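Local coordinates for cyclic nucleotide-binding protein (Ruegeria pomeroyi, PDB 3FX3), which probably binds DNA as a Crp-type transcription regulator and carries a cyclic nucleotide-binding domain, at residues Ala159-Glu164 with Ala185-Met190. Residues are numbered along the deposited sequence; the frame is centred on the assembly and turned at random.
Sequences AEFLLE and AGRLGM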
loop_
_atom_site.group_PDB
_atom_site.type_symbol
_atom_site.label_atom_id
_atom_site.label_comp_id
_atom_site.label_asym_id
_atom_site.label_seq_id
_atom_site.Cartn_x
_atom_site.Cartn_y
_atom_site.Cartn_z
ATOM N N ALA B 159 -4.104 -19.514 1.630
ATOM C CA ALA B 159 -5.571 -19.529 1.733
ATOM C C ALA B 159 -6.124 -18.149 1.377
ATOM O O ALA B 159 -7.055 -18.006 0.602
ATOM C CB ALA B 159 -6.000 -19.923 3.158
ATOM N N GLU B 160 -5.508 -17.136 1.949
ATOM C CA GLU B 160 -5.889 -15.747 1.730
ATOM C C GLU B 160 -5.746 -15.325 0.262
ATOM O O GLU B 160 -6.603 -14.630 -0.326
ATOM C CB GLU B 160 -4.976 -14.895 2.613
ATOM C CG GLU B 160 -5.503 -13.582 2.969
ATOM C CD GLU B 160 -6.704 -13.640 3.939
ATOM O OE1 GLU B 160 -6.550 -14.057 5.127
ATOM O OE2 GLU B 160 -7.796 -13.208 3.492
ATOM N N PHE B 161 -4.628 -15.728 -0.329
ATOM C CA PHE B 161 -4.396 -15.498 -1.740
ATOM C C PHE B 161 -5.491 -16.171 -2.597
ATOM O O PHE B 161 -6.090 -15.561 -3.468
ATOM C CB PHE B 161 -2.976 -15.982 -2.093
ATOM C CG PHE B 161 -2.670 -15.936 -3.557
ATOM C CD1 PHE B 161 -2.248 -14.755 -4.142
ATOM C CD2 PHE B 161 -2.808 -17.068 -4.346
ATOM C CE1 PHE B 161 -1.974 -14.692 -5.502
ATOM C CE2 PHE B 161 -2.511 -17.013 -5.709
ATOM C CZ PHE B 161 -2.099 -15.808 -6.274
ATOM N N LEU B 162 -5.772 -17.427 -2.332
ATOM C CA LEU B 162 -6.829 -18.119 -3.045
ATOM C C LEU B 162 -8.190 -17.433 -2.862
ATOM O O LEU B 162 -8.925 -17.257 -3.826
ATOM C CB LEU B 162 -6.879 -19.580 -2.607
ATOM C CG LEU B 162 -5.689 -20.432 -3.064
ATOM C CD1 LEU B 162 -5.804 -21.856 -2.512
ATOM C CD2 LEU B 162 -5.602 -20.464 -4.617
ATOM N N LEU B 163 -8.501 -17.011 -1.636
ATOM C CA LEU B 163 -9.779 -16.347 -1.359
ATOM C C LEU B 163 -9.928 -15.055 -2.151
ATOM O O LEU B 163 -11.001 -14.758 -2.675
ATOM C CB LEU B 163 -9.920 -16.056 0.132
ATOM C CG LEU B 163 -10.216 -17.307 0.985
ATOM C CD1 LEU B 163 -9.704 -17.129 2.421
ATOM C CD2 LEU B 163 -11.708 -17.629 0.954
ATOM N N GLU B 164 -8.857 -14.282 -2.229
ATOM C CA GLU B 164 -8.885 -13.068 -3.013
ATOM C C GLU B 164 -9.106 -13.378 -4.508
ATOM O O GLU B 164 -9.809 -12.639 -5.174
ATOM C CB GLU B 164 -7.596 -12.284 -2.783
ATOM C CG GLU B 164 -7.552 -10.937 -3.471
ATOM C CD GLU B 164 -7.075 -9.803 -2.552
ATOM O OE1 GLU B 164 -6.554 -10.068 -1.427
ATOM O OE2 GLU B 164 -7.233 -8.634 -2.975
ATOM N N ALA B 185 4.878 -18.764 -5.961
ATOM C CA ALA B 185 5.789 -18.734 -4.831
ATOM C C ALA B 185 6.515 -17.406 -4.816
ATOM O O ALA B 185 6.592 -16.752 -3.772
ATOM C CB ALA B 185 6.790 -19.925 -4.890
ATOM N N GLY B 186 7.026 -17.004 -5.974
ATOM C CA GLY B 186 7.651 -15.690 -6.144
ATOM C C GLY B 186 6.734 -14.565 -5.682
ATOM O O GLY B 186 7.130 -13.666 -4.909
ATOM N N ARG B 187 5.489 -14.608 -6.120
ATOM C CA ARG B 187 4.576 -13.545 -5.783
ATOM C C ARG B 187 4.329 -13.440 -4.257
ATOM O O ARG B 187 4.214 -12.325 -3.693
ATOM C CB ARG B 187 3.261 -13.740 -6.507
ATOM C CG ARG B 187 2.339 -12.574 -6.297
ATOM C CD ARG B 187 1.220 -12.512 -7.326
ATOM N NE ARG B 187 0.153 -11.680 -6.802
ATOM C CZ ARG B 187 -0.879 -11.200 -7.499
ATOM N NH1 ARG B 187 -1.019 -11.401 -8.811
ATOM N NH2 ARG B 187 -1.766 -10.453 -6.861
ATOM N N LEU B 188 4.261 -14.591 -3.596
ATOM C CA LEU B 188 4.005 -14.617 -2.187
ATOM C C LEU B 188 5.284 -14.551 -1.371
ATOM O O LEU B 188 5.248 -14.632 -0.158
ATOM C CB LEU B 188 3.169 -15.849 -1.821
ATOM C CG LEU B 188 1.792 -15.883 -2.487
ATOM C CD1 LEU B 188 1.100 -17.178 -2.157
ATOM C CD2 LEU B 188 0.926 -14.674 -2.083
ATOM N N GLY B 189 6.417 -14.367 -2.020
ATOM C CA GLY B 189 7.689 -14.322 -1.297
ATOM C C GLY B 189 8.010 -15.614 -0.552
ATOM O O GLY B 189 8.577 -15.558 0.528
HETATM N N MSE B 190 7.621 -16.765 -1.106
HETATM C CA MSE B 190 7.818 -18.071 -0.436
HETATM C C MSE B 190 8.773 -18.954 -1.214
HETATM O O MSE B 190 8.778 -18.932 -2.441
HETATM C CB MSE B 190 6.495 -18.832 -0.289
HETATM C CG MSE B 190 5.484 -18.156 0.592
HETATM SE SE MSE B 190 3.729 -19.043 0.554
HETATM C CE MSE B 190 4.104 -20.495 1.843
#
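Phe161 meets Leu188 and Arg187 within the Crp-like helix-turn-helix domain, where helix 154-165 packs against the C-terminal end of helix 182-187, followed in the chain by helix 192-203. The contact illustrates how one aromatic ring can meet an aliphatic branch and a charged group at once. The tightly packed part is apolar: buried Leu188 brings its CD2 branch obliquely to the ring, 3.8 Å from Phe161 CD1 and also within touch of CG and CB. Leu188 also touches Val158 of helix 154-165. The CB of Phe161 already points toward 185-190, and with CG anti to the backbone N (chi1 174°) the CD1-CE1 side of the ring comes to the leucine and the arginine. The looser side is polar, for the partly exposed Arg187 touches the ring near CE1 only. Extended from CG to NE, it crosses the ring at about a right angle, the guanidinium plane standing 74° from that of the ring; its contact is edge-on to the phenyl group, and no hydrogen bond joins the two segments. The guanidinium instead forms salt bridges to Glu84 and to Glu147 of the second subunit, while Trp62 touches both Phe161 and Arg187, linking the helix-turn-helix domain, which probably binds DNA, to the cyclic nucleotide-binding domain and the second subunit. With an alanine in place of Phe161, Leu188 CD2 and the guanidinium face would probably both lose the ring they touch, opening a gap between helix 154-165 and the end of helix 182-187. Helix 182-187 ends in a Schellman motif with Gly189 as its C-prime residue at positive phi, Met190 N bonding to Ala185 O (2.9 Å) and Gly189 N to Gly186 O (3.1 Å). At the polar border, Phe161 CE1 sits over one guanidinium face, offset toward its rim and 3.9 Å from Arg187 NE.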